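Local coordinates for PbSGBP-B lipoprotein (Prevotella bryantii B14, PDB 6D2Y), which probably binds polysaccharide at the bacterial cell surface, as a lipoprotein of a polysaccharide utilization locus, and carries a bound magnesium ion in its C-terminal domain, at residues P38-I43 / I64-D69; G285-P290 / I340-A345; G153-D158 / I182-I187; P329-F334 / R371-P376. One frame throughout, in Å; residues are numbered along the deposited sequence.

Interaction 1: P38-I43 / I64-D69; sequences PTVYYI and ICLVGD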
loop_
_atom_site.group_PDB
_atom_site.type_symbol
_atom_site.label_atom_id
_atom_site.label_comp_id
_atom_site.label_asym_id
_atom_site.label_seq_id
_atom_site.Cartn_x
_atom_site.Cartn_y
_atom_site.Cartn_z
ATOM N N PRO A 38 12.838 2.786 48.132
ATOM C CA PRO A 38 11.962 1.753 47.569
ATOM C C PRO A 38 12.746 0.729 46.761
ATOM O O PRO A 38 13.691 1.064 46.043
ATOM C CB PRO A 38 11.003 2.550 46.680
ATOM C CG PRO A 38 11.775 3.772 46.303
ATOM C CD PRO A 38 12.636 4.099 47.494
ATOM N N THR A 39 12.341 -0.531 46.894
ATOM C CA THR A 39 12.911 -1.638 46.145
ATOM C C THR A 39 11.799 -2.367 45.399
ATOM O O THR A 39 10.628 -2.302 45.778
ATOM C CB THR A 39 13.650 -2.619 47.068
ATOM O OG1 THR A 39 12.697 -3.379 47.825
ATOM C CG2 THR A 39 14.563 -1.869 48.027
ATOM N N VAL A 40 12.173 -3.060 44.324
ATOM C CA VAL A 40 11.236 -3.855 43.534
ATOM C C VAL A 40 11.803 -5.255 43.375
ATOM O O VAL A 40 12.869 -5.433 42.775
ATOM C CB VAL A 40 10.956 -3.236 42.156
ATOM C CG1 VAL A 40 10.314 -4.268 41.239
ATOM C CG2 VAL A 40 10.037 -2.062 42.304
ATOM N N TYR A 41 11.082 -6.246 43.894
ATOM C CA TYR A 41 11.524 -7.626 43.752
ATOM C C TYR A 41 11.181 -8.173 42.372
ATOM O O TYR A 41 11.998 -8.863 41.754
ATOM C CB TYR A 41 10.903 -8.490 44.853
ATOM C CG TYR A 41 11.183 -8.008 46.265
ATOM C CD1 TYR A 41 10.431 -8.473 47.335
ATOM C CD2 TYR A 41 12.208 -7.102 46.532
ATOM C CE1 TYR A 41 10.679 -8.042 48.624
ATOM C CE2 TYR A 41 12.462 -6.666 47.818
ATOM C CZ TYR A 41 11.696 -7.141 48.859
ATOM O OH TYR A 41 11.947 -6.714 50.142
ATOM N N TYR A 42 9.986 -7.865 41.873
ATOM C CA TYR A 42 9.588 -8.228 40.519
ATOM C C TYR A 42 8.330 -7.447 40.164
ATOM O O TYR A 42 7.742 -6.761 41.005
ATOM C CB TYR A 42 9.364 -9.737 40.371
ATOM C CG TYR A 42 8.307 -10.327 41.279
ATOM C CD1 TYR A 42 6.969 -10.347 40.901
ATOM C CD2 TYR A 42 8.650 -10.884 42.504
ATOM C CE1 TYR A 42 6.002 -10.893 41.726
ATOM C CE2 TYR A 42 7.688 -11.432 43.335
ATOM C CZ TYR A 42 6.367 -11.433 42.942
ATOM O OH TYR A 42 5.407 -11.978 43.766
ATOM N N ILE A 43 7.930 -7.556 38.899
ATOM C CA ILE A 43 6.736 -6.903 38.378
ATOM C C ILE A 43 5.820 -7.971 37.802
ATOM O O ILE A 43 6.253 -8.792 36.985
ATOM C CB ILE A 43 7.080 -5.851 37.308
ATOM C CG1 ILE A 43 8.121 -4.867 37.842
ATOM C CG2 ILE A 43 5.818 -5.130 36.843
ATOM C CD1 ILE A 43 8.114 -3.538 37.132
ATOM N N ILE A 64 0.471 -2.570 35.222
ATOM C CA ILE A 64 1.369 -3.518 35.864
ATOM C C ILE A 64 1.340 -3.281 37.369
ATOM O O ILE A 64 0.893 -2.238 37.851
ATOM C CB ILE A 64 2.809 -3.408 35.324
ATOM C CG1 ILE A 64 3.392 -2.028 35.641
ATOM C CG2 ILE A 64 2.840 -3.672 33.829
ATOM C CD1 ILE A 64 4.814 -1.842 35.163
ATOM N N CYS A 65 1.829 -4.272 38.113
ATOM C CA CYS A 65 1.857 -4.211 39.570
ATOM C C CYS A 65 3.271 -4.484 40.058
ATOM O O CYS A 65 3.830 -5.552 39.786
ATOM C CB CYS A 65 0.879 -5.211 40.190
ATOM S SG CYS A 65 0.921 -5.223 41.995
ATOM N N LEU A 66 3.839 -3.524 40.782
ATOM C CA LEU A 66 5.168 -3.675 41.354
ATOM C C LEU A 66 5.096 -4.479 42.643
ATOM O O LEU A 66 4.155 -4.339 43.428
ATOM C CB LEU A 66 5.791 -2.305 41.629
ATOM C CG LEU A 66 6.471 -1.526 40.496
ATOM C CD1 LEU A 66 5.625 -1.446 39.239
ATOM C CD2 LEU A 66 6.807 -0.128 40.974
ATOM N N VAL A 67 6.096 -5.328 42.861
ATOM C CA VAL A 67 6.170 -6.156 44.059
ATOM C C VAL A 67 7.517 -5.874 44.712
ATOM O O VAL A 67 8.548 -6.412 44.294
ATOM C CB VAL A 67 5.990 -7.648 43.756
ATOM C CG1 VAL A 67 6.276 -8.482 44.997
ATOM C CG2 VAL A 67 4.577 -7.910 43.258
ATOM N N GLY A 68 7.511 -5.017 45.728
ATOM C CA GLY A 68 8.708 -4.650 46.456
ATOM C C GLY A 68 8.350 -4.203 47.857
ATOM O O GLY A 68 7.259 -4.522 48.332
ATOM N N ASP A 69 9.248 -3.496 48.541
ATOM C CA ASP A 69 8.971 -2.969 49.872
ATOM C C ASP A 69 9.262 -1.473 49.909
ATOM O O ASP A 69 9.997 -0.940 49.072
ATOM C CB ASP A 69 9.789 -3.679 50.977
ATOM C CG ASP A 69 9.500 -5.181 51.075
ATOM O OD1 ASP A 69 9.968 -5.801 52.052
ATOM O OD2 ASP A 69 8.830 -5.754 50.194
#
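Val67 O takes two backbone donors from consecutive residues, Tyr41 N at 2.6 Å and Tyr42 N at 3.2 Å; the second lies in the carbonyl plane and the first is tilted from it by 17°. Val67 N returns a bond to Tyr42 O. Further along, Thr39 N meets Asp69 O in a long but almost straight bond of 3.2 Å.

Two aromatic rings cover the backbone and side chain of 64-69. The Tyr42 ring lays one face over Val67, with Val67 CB above its centre and Tyr42 CZ 3.6 Å from Val67 CG1; chi1 of 59° sets CG between the backbone N and carbonyl carbon. Tyr41 lies with one face over Gly68 CA, 4.2 Å from the ring centroid. Its hydroxyl reaches the carboxylate of Asp69, with Tyr41 OH 2.9 Å from Asp69 OD1.

Ile43 and Leu66 share the other face of the sheet, Ile43 CD1 touching Leu66 CD1 at 3.9 Å. Ile43 CG2 also rests on Ile64 CB, and Val40 CG2 approaches Leu66 CD2. Phe126 and Met114 of the facing sheet continue this core.

Two residues set against the single Val67 make a classic beta bulge, here in the edge strand of a three-stranded antiparallel sheet in the N-terminal beta sandwich.

Interaction 2: G285-P290 / I340-A345; sequences GNWANP and ISLGNA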
loop_
_atom_site.group_PDB
_atom_site.type_symbol
_atom_site.label_atom_id
_atom_site.label_comp_id
_atom_site.label_asym_id
_atom_site.label_seq_id
_atom_site.Cartn_x
_atom_site.Cartn_y
_atom_site.Cartn_z
ATOM N N GLY A 285 -6.925 -13.109 -26.600
ATOM C CA GLY A 285 -7.290 -13.723 -27.860
ATOM C C GLY A 285 -6.869 -12.870 -29.045
ATOM O O GLY A 285 -6.483 -11.708 -28.915
ATOM N N ASN A 286 -6.949 -13.481 -30.224
ATOM C CA ASN A 286 -6.597 -12.795 -31.465
ATOM C C ASN A 286 -7.304 -13.466 -32.643
ATOM O O ASN A 286 -6.686 -13.944 -33.593
ATOM C CB ASN A 286 -5.080 -12.764 -31.646
ATOM C CG ASN A 286 -4.634 -11.762 -32.699
ATOM O OD1 ASN A 286 -5.329 -10.784 -32.977
ATOM N ND2 ASN A 286 -3.462 -11.995 -33.279
ATOM N N TRP A 287 -8.638 -13.498 -32.583
ATOM C CA TRP A 287 -9.484 -13.953 -33.690
ATOM C C TRP A 287 -9.193 -15.397 -34.098
ATOM O O TRP A 287 -9.296 -15.749 -35.276
ATOM C CB TRP A 287 -9.354 -13.030 -34.908
ATOM C CG TRP A 287 -9.493 -11.570 -34.602
ATOM C CD1 TRP A 287 -8.497 -10.707 -34.253
ATOM C CD2 TRP A 287 -10.701 -10.800 -34.624
ATOM N NE1 TRP A 287 -9.011 -9.447 -34.053
ATOM C CE2 TRP A 287 -10.362 -9.479 -34.276
ATOM C CE3 TRP A 287 -12.038 -11.102 -34.906
ATOM C CZ2 TRP A 287 -11.310 -8.460 -34.200
ATOM C CZ3 TRP A 287 -12.977 -10.092 -34.828
ATOM C CH2 TRP A 287 -12.609 -8.786 -34.478
ATOM N N ALA A 288 -8.841 -16.247 -33.139
ATOM C CA ALA A 288 -8.591 -17.658 -33.408
ATOM C C ALA A 288 -9.843 -18.470 -33.117
ATOM O O ALA A 288 -10.570 -18.197 -32.162
ATOM C CB ALA A 288 -7.423 -18.183 -32.572
ATOM N N ASN A 289 -10.090 -19.481 -33.958
ATOM C CA ASN A 289 -11.261 -20.341 -33.833
ATOM C C ASN A 289 -10.838 -21.770 -34.156
ATOM O O ASN A 289 -10.698 -22.129 -35.337
ATOM C CB ASN A 289 -12.389 -19.880 -34.754
ATOM C CG ASN A 289 -13.662 -20.691 -34.580
ATOM O OD1 ASN A 289 -13.832 -21.379 -33.574
ATOM N ND2 ASN A 289 -14.557 -20.619 -35.560
ATOM N N PRO A 290 -10.631 -22.622 -33.135
ATOM C CA PRO A 290 -10.794 -22.334 -31.703
ATOM C C PRO A 290 -9.740 -21.375 -31.162
ATOM O O PRO A 290 -8.657 -21.266 -31.735
ATOM C CB PRO A 290 -10.651 -23.714 -31.043
ATOM C CG PRO A 290 -10.781 -24.708 -32.158
ATOM C CD PRO A 290 -10.237 -24.021 -33.362
ATOM N N ILE A 340 -15.485 -10.813 -22.188
ATOM C CA ILE A 340 -14.809 -10.020 -23.208
ATOM C C ILE A 340 -13.664 -10.847 -23.774
ATOM O O ILE A 340 -12.997 -11.592 -23.050
ATOM C CB ILE A 340 -14.313 -8.672 -22.629
ATOM C CG1 ILE A 340 -13.630 -7.837 -23.712
ATOM C CG2 ILE A 340 -13.377 -8.899 -21.449
ATOM C CD1 ILE A 340 -14.548 -7.458 -24.847
ATOM N N SER A 341 -13.445 -10.712 -25.079
ATOM C CA SER A 341 -12.331 -11.356 -25.759
ATOM C C SER A 341 -12.119 -10.647 -27.087
ATOM O O SER A 341 -13.017 -9.971 -27.596
ATOM C CB SER A 341 -12.586 -12.853 -25.977
ATOM O OG SER A 341 -13.708 -13.058 -26.818
ATOM N N LEU A 342 -10.918 -10.798 -27.639
ATOM C CA LEU A 342 -10.592 -10.207 -28.935
ATOM C C LEU A 342 -10.909 -11.231 -30.016
ATOM O O LEU A 342 -10.098 -12.111 -30.312
ATOM C CB LEU A 342 -9.133 -9.775 -28.995
ATOM C CG LEU A 342 -8.757 -9.083 -30.308
ATOM C CD1 LEU A 342 -9.419 -7.716 -30.407
ATOM C CD2 LEU A 342 -7.249 -8.969 -30.466
ATOM N N GLY A 343 -12.092 -11.118 -30.606
ATOM C CA GLY A 343 -12.500 -12.042 -31.646
ATOM C C GLY A 343 -14.000 -11.964 -31.864
ATOM O O GLY A 343 -14.649 -10.997 -31.469
ATOM N N ASN A 344 -14.525 -13.002 -32.505
ATOM C CA ASN A 344 -15.952 -13.102 -32.758
ATOM C C ASN A 344 -16.655 -13.748 -31.572
ATOM O O ASN A 344 -16.086 -14.583 -30.863
ATOM C CB ASN A 344 -16.226 -13.911 -34.029
ATOM C CG ASN A 344 -15.890 -13.141 -35.294
ATOM O OD1 ASN A 344 -16.486 -12.103 -35.580
ATOM N ND2 ASN A 344 -14.934 -13.655 -36.061
ATOM N N ALA A 345 -17.904 -13.343 -31.355
ATOM C CA ALA A 345 -18.716 -13.952 -30.313
ATOM C C ALA A 345 -19.118 -15.365 -30.715
ATOM O O ALA A 345 -19.361 -15.648 -31.892
ATOM C CB ALA A 345 -19.961 -13.107 -30.048
#
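Trp287 closes over Gly343 where two long loops of the C-terminal domain, a beta sandwich of the xyloglucan-binding family of surface glycan-binding proteins, pack against each other without regular strand pairing. Gly343 CA sits under one face of the indole, offset toward the rim of the six-membered ring and 3.4 Å from Trp287 CE3. This is a CH-pi contact, with CA 25° off the ring normal. The same indole reaches Leu342 through its pyrrole side, Trp287 NE1 lying 3.8 Å from Leu342 CG, while the side-chain amide of Asn344 borders the six-membered ring, ND2 near CE3 and OD1 near CZ3.

One backbone bond joins segments 285-290 and 340-345: Trp287 N donates to Leu342 O over 3.0 Å, nearly straight at the hydrogen (164°). Trp287 has backbone angles in the left-handed region, and one face of its ring lies over Leu342 O as well as Gly343 CA.

Leu342 carries the rest of the contact. With CG anti to the backbone N, chi1 -177°, its side chain runs alongside that of Asn286, and Leu342 CD2 comes 3.6 Å from Asn286 OD1.

A second shell holds both loops in place. Ala284 shares a backbone bond with Leu342, and Cys358 one with Gly343; Glu291 OE2 accepts from Asn286 N. His296 ND1 bonds to Gly285 O, the same oxygen that lies 3.2 Å from Leu342 CD2.

Interaction 3: G153-D158 / I182-I187; sequences GDYFLD and IEKTKI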
loop_
_atom_site.group_PDB
_atom_site.type_symbol
_atom_site.label_atom_id
_atom_site.label_comp_id
_atom_site.label_asym_id
_atom_site.label_seq_id
_atom_site.Cartn_x
_atom_site.Cartn_y
_atom_site.Cartn_z
ATOM N N GLY A 153 4.582 4.649 6.254
ATOM C CA GLY A 153 4.137 3.601 7.148
ATOM C C GLY A 153 3.831 4.114 8.539
ATOM O O GLY A 153 3.119 5.111 8.696
ATOM N N ASP A 154 4.366 3.444 9.557
ATOM C CA ASP A 154 4.137 3.850 10.934
ATOM C C ASP A 154 5.220 3.247 11.815
ATOM O O ASP A 154 5.860 2.253 11.455
ATOM C CB ASP A 154 2.747 3.428 11.423
ATOM C CG ASP A 154 2.242 4.294 12.561
ATOM O OD1 ASP A 154 3.071 4.970 13.205
ATOM O OD2 ASP A 154 1.020 4.298 12.813
ATOM N N TYR A 155 5.415 3.873 12.977
ATOM C CA TYR A 155 6.366 3.406 13.989
ATOM C C TYR A 155 7.790 3.337 13.437
ATOM O O TYR A 155 8.533 2.389 13.700
ATOM C CB TYR A 155 5.932 2.059 14.574
ATOM C CG TYR A 155 4.560 2.108 15.210
ATOM C CD1 TYR A 155 3.477 1.460 14.629
ATOM C CD2 TYR A 155 4.347 2.813 16.388
ATOM C CE1 TYR A 155 2.221 1.510 15.207
ATOM C CE2 TYR A 155 3.095 2.868 16.971
ATOM C CZ TYR A 155 2.036 2.215 16.377
ATOM O OH TYR A 155 0.792 2.270 16.959
ATOM N N PHE A 156 8.171 4.354 12.664
ATOM C CA PHE A 156 9.558 4.540 12.238
ATOM C C PHE A 156 10.237 5.401 13.295
ATOM O O PHE A 156 10.244 6.630 13.218
ATOM C CB PHE A 156 9.631 5.186 10.861
ATOM C CG PHE A 156 9.002 4.371 9.768
ATOM C CD1 PHE A 156 9.074 2.988 9.784
ATOM C CD2 PHE A 156 8.342 4.993 8.720
ATOM C CE1 PHE A 156 8.495 2.240 8.775
ATOM C CE2 PHE A 156 7.762 4.252 7.710
ATOM C CZ PHE A 156 7.838 2.873 7.737
ATOM N N LEU A 157 10.806 4.750 14.303
ATOM C CA LEU A 157 11.406 5.436 15.440
ATOM C C LEU A 157 12.908 5.188 15.447
ATOM O O LEU A 157 13.354 4.036 15.492
ATOM C CB LEU A 157 10.762 4.980 16.748
ATOM C CG LEU A 157 9.247 4.783 16.648
ATOM C CD1 LEU A 157 8.718 3.973 17.818
ATOM C CD2 LEU A 157 8.539 6.128 16.550
ATOM N N ASP A 158 13.679 6.273 15.410
ATOM C CA ASP A 158 15.132 6.234 15.316
ATOM C C ASP A 158 15.735 6.798 16.595
ATOM O O ASP A 158 15.353 7.887 17.038
ATOM C CB ASP A 158 15.607 7.034 14.098
ATOM C CG ASP A 158 17.113 7.012 13.929
ATOM O OD1 ASP A 158 17.683 5.912 13.780
ATOM O OD2 ASP A 158 17.724 8.101 13.928
ATOM N N ILE A 182 13.798 11.145 9.029
ATOM C CA ILE A 182 13.043 10.008 9.544
ATOM C C ILE A 182 11.958 10.548 10.463
ATOM O O ILE A 182 12.258 11.080 11.538
ATOM C CB ILE A 182 13.931 9.002 10.288
ATOM C CG1 ILE A 182 14.938 8.360 9.333
ATOM C CG2 ILE A 182 13.078 7.931 10.952
ATOM C CD1 ILE A 182 15.825 7.325 9.988
ATOM N N GLU A 183 10.705 10.420 10.041
ATOM C CA GLU A 183 9.548 10.727 10.868
ATOM C C GLU A 183 8.854 9.430 11.262
ATOM O O GLU A 183 9.172 8.350 10.760
ATOM C CB GLU A 183 8.574 11.652 10.130
ATOM C CG GLU A 183 9.204 12.918 9.575
ATOM C CD GLU A 183 8.280 13.651 8.618
ATOM O OE1 GLU A 183 7.058 13.388 8.647
ATOM O OE2 GLU A 183 8.777 14.489 7.836
ATOM N N LYS A 184 7.883 9.553 12.169
ATOM C CA LYS A 184 7.183 8.370 12.654
ATOM C C LYS A 184 6.483 7.633 11.518
ATOM O O LYS A 184 6.431 6.398 11.511
ATOM C CB LYS A 184 6.184 8.763 13.744
ATOM C CG LYS A 184 5.358 7.599 14.278
ATOM C CD LYS A 184 4.576 7.994 15.521
ATOM C CE LYS A 184 3.677 6.863 15.987
ATOM N NZ LYS A 184 2.587 6.583 15.010
ATOM N N THR A 185 5.958 8.371 10.536
ATOM C CA THR A 185 5.204 7.767 9.446
ATOM C C THR A 185 5.945 7.728 8.118
ATOM O O THR A 185 5.526 6.986 7.225
ATOM C CB THR A 185 3.877 8.511 9.229
ATOM O OG1 THR A 185 4.114 9.924 9.216
ATOM C CG2 THR A 185 2.891 8.177 10.334
ATOM N N LYS A 186 7.016 8.502 7.954
ATOM C CA LYS A 186 7.682 8.602 6.664
ATOM C C LYS A 186 9.192 8.589 6.840
ATOM O O LYS A 186 9.730 9.257 7.728
ATOM C CB LYS A 186 7.257 9.872 5.907
ATOM C CG LYS A 186 5.752 9.995 5.684
ATOM C CD LYS A 186 5.426 10.824 4.448
ATOM C CE LYS A 186 3.943 10.737 4.103
ATOM N NZ LYS A 186 3.680 9.877 2.912
ATOM N N ILE A 187 9.863 7.823 5.983
ATOM C CA ILE A 187 11.317 7.810 5.871
ATOM C C ILE A 187 11.678 8.354 4.496
ATOM O O ILE A 187 11.124 7.907 3.486
ATOM C CB ILE A 187 11.890 6.395 6.058
ATOM C CG1 ILE A 187 11.535 5.840 7.437
ATOM C CG2 ILE A 187 13.398 6.398 5.844
ATOM C CD1 ILE A 187 11.831 4.362 7.583
#
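Asp154 OD1 is gripped from two directions: Lys184 NZ forms a salt bridge to it, at a doubtful, very short 2.5 Å, and Tyr155 N reaches it on the anti side at 2.6 Å. The lysine chain is extended as far as CE and bends only at chi4 (-67°), which turns NZ to the carboxylate. There the ammonium also lies over one face of the Tyr155 ring, 4.5 Å from its centroid, in a cation-pi contact.

Two backbone bonds join the segments. Gly153 N donates to Thr185 O at 2.7 Å, and Phe156 N to Lys184 O at 2.9 Å.

Phe156 points inward and is sandwiched: Ile187 CD1 lies over one ring face, 3.7 Å from the centroid, and Asp154 O over the opposite face, with Lys186 N at the edge in the ring plane. Ile182 CG2 closes in on the Phe156 backbone.

Lys184 and Thr185 have type I turn backbone angles, and Glu183 N donates to Lys186 O across the hairpin. The contact thus joins the tight hairpin between strands 179-182 and 186-190 to the end of strand 148-154, within an antiparallel sheet of the IPT/TIG domain, an immunoglobulin-like E-set fold.

Interaction 4: P329-F334 / R371-P376; sequences PMQIIF and RAIYMP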
loop_
_atom_site.group_PDB
_atom_site.type_symbol
_atom_site.label_atom_id
_atom_site.label_comp_id
_atom_site.label_asym_id
_atom_site.label_seq_id
_atom_site.Cartn_x
_atom_site.Cartn_y
_atom_site.Cartn_z
ATOM N N PRO A 329 -13.586 9.224 -12.973
ATOM C CA PRO A 329 -12.949 8.203 -12.140
ATOM C C PRO A 329 -12.354 7.090 -12.987
ATOM O O PRO A 329 -12.930 6.670 -13.993
ATOM C CB PRO A 329 -14.101 7.687 -11.271
ATOM C CG PRO A 329 -15.193 8.714 -11.389
ATOM C CD PRO A 329 -15.043 9.279 -12.767
HETATM N N MSE A 330 -11.258 6.533 -12.541
HETATM C CA MSE A 330 -10.591 5.500 -13.235
HETATM C C MSE A 330 -11.089 4.175 -12.862
HETATM O O MSE A 330 -10.769 3.678 -11.830
HETATM C CB MSE A 330 -9.122 5.560 -12.886
HETATM C CG MSE A 330 -8.271 4.606 -13.697
HETATM SE SE MSE A 330 -6.399 4.410 -13.303
HETATM C CE MSE A 330 -5.720 6.054 -13.945
ATOM N N GLN A 331 -11.830 3.557 -13.734
ATOM C CA GLN A 331 -12.378 2.230 -13.491
ATOM C C GLN A 331 -11.426 1.201 -14.088
ATOM O O GLN A 331 -11.176 1.206 -15.298
ATOM C CB GLN A 331 -13.783 2.097 -14.079
ATOM C CG GLN A 331 -14.703 3.239 -13.666
ATOM C CD GLN A 331 -16.177 2.892 -13.751
ATOM O OE1 GLN A 331 -16.553 1.720 -13.783
ATOM N NE2 GLN A 331 -17.024 3.917 -13.772
ATOM N N ILE A 332 -10.874 0.347 -13.235
ATOM C CA ILE A 332 -9.969 -0.717 -13.652
ATOM C C ILE A 332 -10.750 -2.022 -13.570
ATOM O O ILE A 332 -11.052 -2.506 -12.473
ATOM C CB ILE A 332 -8.705 -0.749 -12.784
ATOM C CG1 ILE A 332 -8.062 0.640 -12.742
ATOM C CG2 ILE A 332 -7.719 -1.779 -13.306
ATOM C CD1 ILE A 332 -7.049 0.817 -11.634
ATOM N N ILE A 333 -11.090 -2.594 -14.723
ATOM C CA ILE A 333 -12.016 -3.720 -14.801
ATOM C C ILE A 333 -11.279 -4.939 -15.340
ATOM O O ILE A 333 -10.781 -4.921 -16.472
ATOM C CB ILE A 333 -13.235 -3.403 -15.684
ATOM C CG1 ILE A 333 -13.741 -1.978 -15.439
ATOM C CG2 ILE A 333 -14.348 -4.404 -15.432
ATOM C CD1 ILE A 333 -13.397 -1.014 -16.556
ATOM N N PHE A 334 -11.225 -5.997 -14.535
ATOM C CA PHE A 334 -10.779 -7.304 -14.990
ATOM C C PHE A 334 -11.973 -8.091 -15.514
ATOM O O PHE A 334 -13.101 -7.927 -15.044
ATOM C CB PHE A 334 -10.100 -8.080 -13.860
ATOM C CG PHE A 334 -8.656 -7.716 -13.653
ATOM C CD1 PHE A 334 -7.682 -8.184 -14.519
ATOM C CD2 PHE A 334 -8.269 -6.926 -12.582
ATOM C CE1 PHE A 334 -6.353 -7.861 -14.331
ATOM C CE2 PHE A 334 -6.941 -6.600 -12.387
ATOM C CZ PHE A 334 -5.981 -7.067 -13.263
ATOM N N ARG A 371 -15.323 -3.915 -9.925
ATOM C CA ARG A 371 -14.135 -3.311 -10.506
ATOM C C ARG A 371 -13.648 -2.212 -9.574
ATOM O O ARG A 371 -14.427 -1.637 -8.809
ATOM C CB ARG A 371 -14.404 -2.758 -11.913
ATOM C CG ARG A 371 -14.879 -1.313 -11.964
ATOM C CD ARG A 371 -16.327 -1.171 -11.516
ATOM N NE ARG A 371 -17.204 -2.164 -12.133
ATOM C CZ ARG A 371 -17.757 -2.028 -13.334
ATOM N NH1 ARG A 371 -17.525 -0.940 -14.057
ATOM N NH2 ARG A 371 -18.543 -2.983 -13.816
ATOM N N ALA A 372 -12.349 -1.941 -9.633
ATOM C CA ALA A 372 -11.762 -0.889 -8.818
ATOM C C ALA A 372 -11.953 0.463 -9.489
ATOM O O ALA A 372 -11.859 0.585 -10.713
ATOM C CB ALA A 372 -10.276 -1.151 -8.586
ATOM N N ILE A 373 -12.234 1.479 -8.680
ATOM C CA ILE A 373 -12.433 2.841 -9.161
ATOM C C ILE A 373 -11.479 3.750 -8.396
ATOM O O ILE A 373 -11.672 4.003 -7.199
ATOM C CB ILE A 373 -13.889 3.301 -9.011
ATOM C CG1 ILE A 373 -14.845 2.189 -9.452
ATOM C CG2 ILE A 373 -14.127 4.559 -9.822
ATOM C CD1 ILE A 373 -16.270 2.653 -9.704
ATOM N N TYR A 374 -10.450 4.238 -9.086
ATOM C CA TYR A 374 -9.407 5.064 -8.492
ATOM C C TYR A 374 -9.656 6.525 -8.843
ATOM O O TYR A 374 -9.822 6.867 -10.019
ATOM C CB TYR A 374 -8.030 4.621 -8.987
ATOM C CG TYR A 374 -6.859 5.411 -8.436
ATOM C CD1 TYR A 374 -6.657 5.540 -7.071
ATOM C CD2 TYR A 374 -5.947 6.012 -9.288
ATOM C CE1 TYR A 374 -5.580 6.257 -6.573
ATOM C CE2 TYR A 374 -4.869 6.725 -8.806
ATOM C CZ TYR A 374 -4.690 6.847 -7.449
ATOM O OH TYR A 374 -3.617 7.562 -6.970
HETATM N N MSE A 375 -9.685 7.379 -7.826
HETATM C CA MSE A 375 -9.985 8.786 -8.050
HETATM C C MSE A 375 -9.300 9.684 -7.021
HETATM O O MSE A 375 -9.961 10.229 -6.136
HETATM C CB MSE A 375 -11.496 9.043 -7.995
HETATM C CG MSE A 375 -12.234 8.339 -6.848
HETATM SE SE MSE A 375 -14.105 7.947 -7.204
HETATM C CE MSE A 375 -14.605 9.688 -7.889
ATOM N N PRO A 376 -7.980 9.860 -7.133
ATOM C CA PRO A 376 -7.277 10.727 -6.174
ATOM C C PRO A 376 -7.637 12.196 -6.310
ATOM O O PRO A 376 -7.307 12.981 -5.411
ATOM C CB PRO A 376 -5.800 10.484 -6.501
ATOM C CG PRO A 376 -5.801 10.110 -7.943
ATOM C CD PRO A 376 -7.079 9.340 -8.175
#
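Gln331, on one face of an antiparallel strand pair, meets Arg371 at its end. Arg371 NH1 donates to Gln331 OE1 at 2.8 Å, the oxygen lying in the guanidinium plane and the donor almost on the C=O axis (175°), although the bond is bent at the hydrogen and the amide and guanidinium planes are turned 63° apart. Gln331 reaches there with an extended chain. Arg371 instead sets CG between backbone N and carbonyl carbon, chi1 90°. Its CB and CG lie alongside Ile333, CG1 of which is 3.7 Å from Arg371 CB; beyond CG the chain bends at chi2 and chi3 on its way to the guanidinium.

On the face of Gln331, Ile373 stands side by side with it. Ile373 CG2, anti to the backbone N, presses on Pro329 CB at a tight 3.4 Å. Selenomethionine Met375 bends at chi3, bringing its CE methyl 3.7 Å from Pro329 CG.

The opposite face carries Met330, Ile332, Ala372 and Tyr374. Met330 CB faces Tyr374 CB at 4.2 Å, and the selenium of Met330 lies near the edge of the tyrosine ring. Strands 311-318 and 393-398 of the other sheet cover these side chains.

Paired bonds hold the backbones, including Tyr374 N to Met330 O at 2.8 Å and Ile332 N to Ala372 O at 2.7 Å.

Arg371 is buried; NH2 donates to Phe363 O and NE to Trp369 O, and a long, weak ion pair runs to Glu405. Its charge is probably stabilised largely by neutral carbonyl and amide oxygens, and may polarise the Gln331 amide, whose NE2 donates to Ile429 O.

Overall arrangement
The four contacts follow the elongated chain through its successive beta-sandwich domains. Interaction 1 lies in the N-terminal domain, interaction 3 in the IPT/TIG domain, with centres about 34 Å apart, and interactions 2 and 4 in the probable glycan-binding domain at the C-terminus. Interactions 1 and 2 are the most distant pair, about 77 Å between centres. Interactions 2 and 4 alternate along the sequence and come within about 6 Å at their nearest atoms without touching: 340-345 belongs to the long excursion that links strands 330-335 and 372-374. All four lie away from the magnesium site of Asp225, Asp227, Ser255, Asn257 and Asp452. A glycerol, probably from the crystallisation liquor, sits about 3 Å from the Tyr42 side chain.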